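Local coordinates for protein extracellular ligand-binding receptor (Rhodopseudomonas palustris, PDB 3SG0) that probably captures aromatic acids such as benzoylformate in the periplasm as the solute-binding component of an ABC-type uptake system, at residues Val136-Met146 with His364-Ala372. Numbering follows the deposited sequence.
Sequences VYKVVPNDDIM and HNGYDERSA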
loop_
_atom_site.group_PDB
_atom_site.type_symbol
_atom_site.label_atom_id
_atom_site.label_comp_id
_atom_site.label_asym_id
_atom_site.label_seq_id
_atom_site.Cartn_x
_atom_site.Cartn_y
_atom_site.Cartn_z
ATOM N N VAL A 136 5.322 -0.888 -14.788
ATOM C CA VAL A 136 4.917 -0.996 -13.392
ATOM C C VAL A 136 3.483 -0.524 -13.194
ATOM O O VAL A 136 3.090 0.518 -13.730
ATOM C CB VAL A 136 5.855 -0.146 -12.502
ATOM C CG1 VAL A 136 5.525 -0.324 -11.017
ATOM C CG2 VAL A 136 7.301 -0.507 -12.776
ATOM N N TYR A 137 2.707 -1.284 -12.424
ATOM C CA TYR A 137 1.348 -0.900 -12.039
ATOM C C TYR A 137 1.243 -0.933 -10.527
ATOM O O TYR A 137 2.043 -1.596 -9.856
ATOM C CB TYR A 137 0.315 -1.816 -12.701
ATOM C CG TYR A 137 0.320 -1.641 -14.190
ATOM C CD1 TYR A 137 -0.367 -0.590 -14.779
ATOM C CD2 TYR A 137 1.062 -2.481 -15.010
ATOM C CE1 TYR A 137 -0.348 -0.405 -16.144
ATOM C CE2 TYR A 137 1.101 -2.289 -16.380
ATOM C CZ TYR A 137 0.395 -1.243 -16.935
ATOM O OH TYR A 137 0.412 -1.013 -18.296
ATOM N N LYS A 138 0.245 -0.245 -9.986
ATOM C CA LYS A 138 0.231 0.017 -8.554
ATOM C C LYS A 138 -1.186 0.191 -8.033
ATOM O O LYS A 138 -1.806 1.233 -8.247
ATOM C CB LYS A 138 1.049 1.286 -8.300
ATOM C CG LYS A 138 1.136 1.736 -6.862
ATOM C CD LYS A 138 2.089 2.920 -6.739
ATOM C CE LYS A 138 2.201 3.434 -5.327
ATOM N NZ LYS A 138 0.944 4.095 -4.894
ATOM N N VAL A 139 -1.692 -0.813 -7.325
ATOM C CA VAL A 139 -3.064 -0.743 -6.828
ATOM C C VAL A 139 -3.267 0.105 -5.578
ATOM O O VAL A 139 -4.388 0.565 -5.349
ATOM C CB VAL A 139 -3.688 -2.136 -6.600
ATOM C CG1 VAL A 139 -3.789 -2.893 -7.915
ATOM C CG2 VAL A 139 -2.949 -2.925 -5.519
ATOM N N VAL A 140 -2.245 0.321 -4.752
ATOM C CA VAL A 140 -2.438 1.169 -3.572
ATOM C C VAL A 140 -2.460 2.612 -4.054
ATOM O O VAL A 140 -1.597 3.002 -4.827
ATOM C CB VAL A 140 -1.303 0.977 -2.552
ATOM C CG1 VAL A 140 -1.451 1.965 -1.403
ATOM C CG2 VAL A 140 -1.297 -0.450 -2.029
ATOM N N PRO A 141 -3.446 3.423 -3.625
ATOM C CA PRO A 141 -3.427 4.815 -4.096
ATOM C C PRO A 141 -2.145 5.552 -3.732
ATOM O O PRO A 141 -1.612 5.404 -2.633
ATOM C CB PRO A 141 -4.638 5.431 -3.387
ATOM C CG PRO A 141 -5.573 4.265 -3.203
ATOM C CD PRO A 141 -4.649 3.139 -2.820
ATOM N N ASN A 142 -1.657 6.352 -4.674
ATOM C CA ASN A 142 -0.466 7.153 -4.440
ATOM C C ASN A 142 -0.596 7.994 -3.174
ATOM O O ASN A 142 -1.622 8.646 -2.936
ATOM C CB ASN A 142 -0.206 8.072 -5.629
ATOM C CG ASN A 142 0.331 7.339 -6.847
ATOM O OD1 ASN A 142 0.742 6.182 -6.779
ATOM N ND2 ASN A 142 0.337 8.036 -7.977
ATOM N N ASP A 143 0.473 8.012 -2.382
ATOM C CA ASP A 143 0.461 8.710 -1.105
ATOM C C ASP A 143 0.189 10.194 -1.230
ATOM O O ASP A 143 -0.328 10.789 -0.288
ATOM C CB ASP A 143 1.773 8.496 -0.348
ATOM C CG ASP A 143 1.875 7.114 0.245
ATOM O OD1 ASP A 143 0.851 6.636 0.796
ATOM O OD2 ASP A 143 2.963 6.511 0.150
ATOM N N ASP A 144 0.529 10.817 -2.355
ATOM C CA ASP A 144 0.249 12.243 -2.479
ATOM C C ASP A 144 -1.251 12.544 -2.439
ATOM O O ASP A 144 -1.665 13.573 -1.897
ATOM C CB ASP A 144 0.967 12.903 -3.677
ATOM C CG ASP A 144 0.635 12.277 -5.021
ATOM O OD1 ASP A 144 0.175 11.129 -5.089
ATOM O OD2 ASP A 144 0.870 12.956 -6.049
ATOM N N ILE A 145 -2.064 11.639 -2.982
ATOM C CA ILE A 145 -3.515 11.778 -2.916
ATOM C C ILE A 145 -3.976 11.756 -1.464
ATOM O O ILE A 145 -4.785 12.578 -1.029
ATOM C CB ILE A 145 -4.212 10.635 -3.685
ATOM C CG1 ILE A 145 -3.847 10.680 -5.170
ATOM C CG2 ILE A 145 -5.723 10.689 -3.493
ATOM C CD1 ILE A 145 -4.239 9.423 -5.934
HETATM N N MSE A 146 -3.452 10.801 -0.708
HETATM C CA MSE A 146 -3.821 10.661 0.689
HETATM C C MSE A 146 -3.316 11.832 1.525
HETATM O O MSE A 146 -4.027 12.328 2.403
HETATM C CB MSE A 146 -3.300 9.337 1.248
HETATM C CG MSE A 146 -3.875 8.116 0.529
HETATM SE SE MSE A 146 -5.821 7.975 0.745
HETATM C CE MSE A 146 -6.249 6.666 -0.607
ATOM N N HIS A 364 -0.310 4.883 -14.068
ATOM C CA HIS A 364 -0.324 3.456 -13.782
ATOM C C HIS A 364 -0.730 3.159 -12.334
ATOM O O HIS A 364 -0.538 2.045 -11.839
ATOM C CB HIS A 364 1.026 2.839 -14.111
ATOM C CG HIS A 364 1.228 2.563 -15.567
ATOM N ND1 HIS A 364 2.217 1.717 -16.015
ATOM C CD2 HIS A 364 0.567 2.990 -16.672
ATOM C CE1 HIS A 364 2.156 1.628 -17.334
ATOM N NE2 HIS A 364 1.168 2.396 -17.758
ATOM N N ASN A 365 -1.297 4.168 -11.678
ATOM C CA ASN A 365 -1.904 4.031 -10.351
ATOM C C ASN A 365 -3.425 3.951 -10.507
ATOM O O ASN A 365 -4.041 2.937 -10.165
ATOM C CB ASN A 365 -1.481 5.223 -9.488
ATOM C CG ASN A 365 -1.947 5.131 -8.044
ATOM O OD1 ASN A 365 -2.357 6.143 -7.462
ATOM N ND2 ASN A 365 -1.841 3.950 -7.440
ATOM N N GLY A 366 -4.018 5.016 -11.041
ATOM C CA GLY A 366 -5.392 4.949 -11.501
ATOM C C GLY A 366 -6.428 5.681 -10.669
ATOM O O GLY A 366 -7.620 5.571 -10.966
ATOM N N TYR A 367 -6.004 6.432 -9.661
ATOM C CA TYR A 367 -6.938 7.018 -8.699
ATOM C C TYR A 367 -6.869 8.528 -8.659
ATOM O O TYR A 367 -5.870 9.133 -9.042
ATOM C CB TYR A 367 -6.644 6.501 -7.286
ATOM C CG TYR A 367 -6.578 5.007 -7.194
ATOM C CD1 TYR A 367 -7.737 4.241 -7.141
ATOM C CD2 TYR A 367 -5.355 4.354 -7.189
ATOM C CE1 TYR A 367 -7.678 2.871 -7.067
ATOM C CE2 TYR A 367 -5.279 2.988 -7.108
ATOM C CZ TYR A 367 -6.442 2.249 -7.051
ATOM O OH TYR A 367 -6.384 0.882 -6.989
ATOM N N ASP A 368 -7.935 9.135 -8.149
ATOM C CA ASP A 368 -7.938 10.554 -7.836
ATOM C C ASP A 368 -8.474 10.742 -6.425
ATOM O O ASP A 368 -8.548 9.791 -5.654
ATOM C CB ASP A 368 -8.741 11.356 -8.869
ATOM C CG ASP A 368 -10.181 10.879 -9.010
ATOM O OD1 ASP A 368 -10.726 10.308 -8.056
ATOM O OD2 ASP A 368 -10.789 11.086 -10.086
ATOM N N GLU A 369 -8.857 11.969 -6.087
ATOM C CA GLU A 369 -9.281 12.283 -4.730
ATOM C C GLU A 369 -10.519 11.508 -4.295
ATOM O O GLU A 369 -10.799 11.407 -3.100
ATOM C CB GLU A 369 -9.530 13.788 -4.581
ATOM C CG GLU A 369 -10.786 14.307 -5.287
ATOM C CD GLU A 369 -10.628 14.467 -6.789
ATOM O OE1 GLU A 369 -9.491 14.367 -7.305
ATOM O OE2 GLU A 369 -11.653 14.713 -7.465
ATOM N N ARG A 370 -11.259 10.945 -5.241
ATOM C CA ARG A 370 -12.432 10.165 -4.876
ATOM C C ARG A 370 -12.072 8.883 -4.151
ATOM O O ARG A 370 -12.931 8.262 -3.525
ATOM C CB ARG A 370 -13.288 9.885 -6.103
ATOM C CG ARG A 370 -13.802 11.181 -6.709
ATOM C CD ARG A 370 -14.541 11.017 -8.015
ATOM N NE ARG A 370 -14.788 12.328 -8.613
ATOM C CZ ARG A 370 -15.355 12.514 -9.801
ATOM N NH1 ARG A 370 -15.741 11.472 -10.523
ATOM N NH2 ARG A 370 -15.531 13.744 -10.267
ATOM N N SER A 371 -10.807 8.490 -4.216
ATOM C CA SER A 371 -10.279 7.281 -3.586
ATOM C C SER A 371 -9.874 7.490 -2.134
ATOM O O SER A 371 -9.542 6.532 -1.441
ATOM C CB SER A 371 -9.045 6.770 -4.354
ATOM O OG SER A 371 -7.882 7.566 -4.123
ATOM N N ALA A 372 -9.822 8.744 -1.690
ATOM C CA ALA A 372 -9.365 9.041 -0.334
ATOM C C ALA A 372 -10.549 9.055 0.617
ATOM O O ALA A 372 -11.441 9.902 0.505
ATOM C CB ALA A 372 -8.627 10.375 -0.283
#
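Asn365 lays its amide against that of Asn142, fastening the loop that precedes strand 373-378 to the segment leading from edge strand 136-138 to helix 143-156. In this leucine-binding-protein-type periplasmic binding fold, the two segments run side by side as part of the connection between the lobes, and Val140 touches the bound benzoylformate. With its CG anti to the backbone N (chi1 -175°), Asn365 turns its amide onto the opposing chain: ND2 donates to Lys138 O (2.8 Å) and to Val140 O (2.8 Å), each met from above its carbonyl plane, while OD1 accepts the backbone N of Asn142 (2.9 Å). Lys138 NZ comes to Val140 O from the opposite face of that carbonyl and also binds Asn142 OD1 in the amide plane, which helps fix the Asn142 side chain. The stacked amides are almost parallel, their planes 8° apart. Were Asn365 an alanine, Asn142 N and Lys138 O would probably lose this partner and a gap would open beside the Asn142 amide, which Lys138 NZ would still hold. On strand 136-138, the Tyr137 and His364 rings form an offset stack, centroids 4.0 Å apart, with Tyr137 CE1 over the centre of the imidazole. His364 ND1 donates near its ring plane to Val136 O, whereas NE2 is hydrogen-bonded to Glu345 OE1, and Tyr137 OH to Arg341 O. Farther along, Pro141 CG sits over one face of the Tyr367 ring in a CH-pi contact (4.1 Å to the centroid). Beyond it, Ile145 CD1 packs on Tyr367 CB (4.0 Å), and the selenium of Met146, present as selenomethionine, rests on Ala372 CB at 3.8 Å.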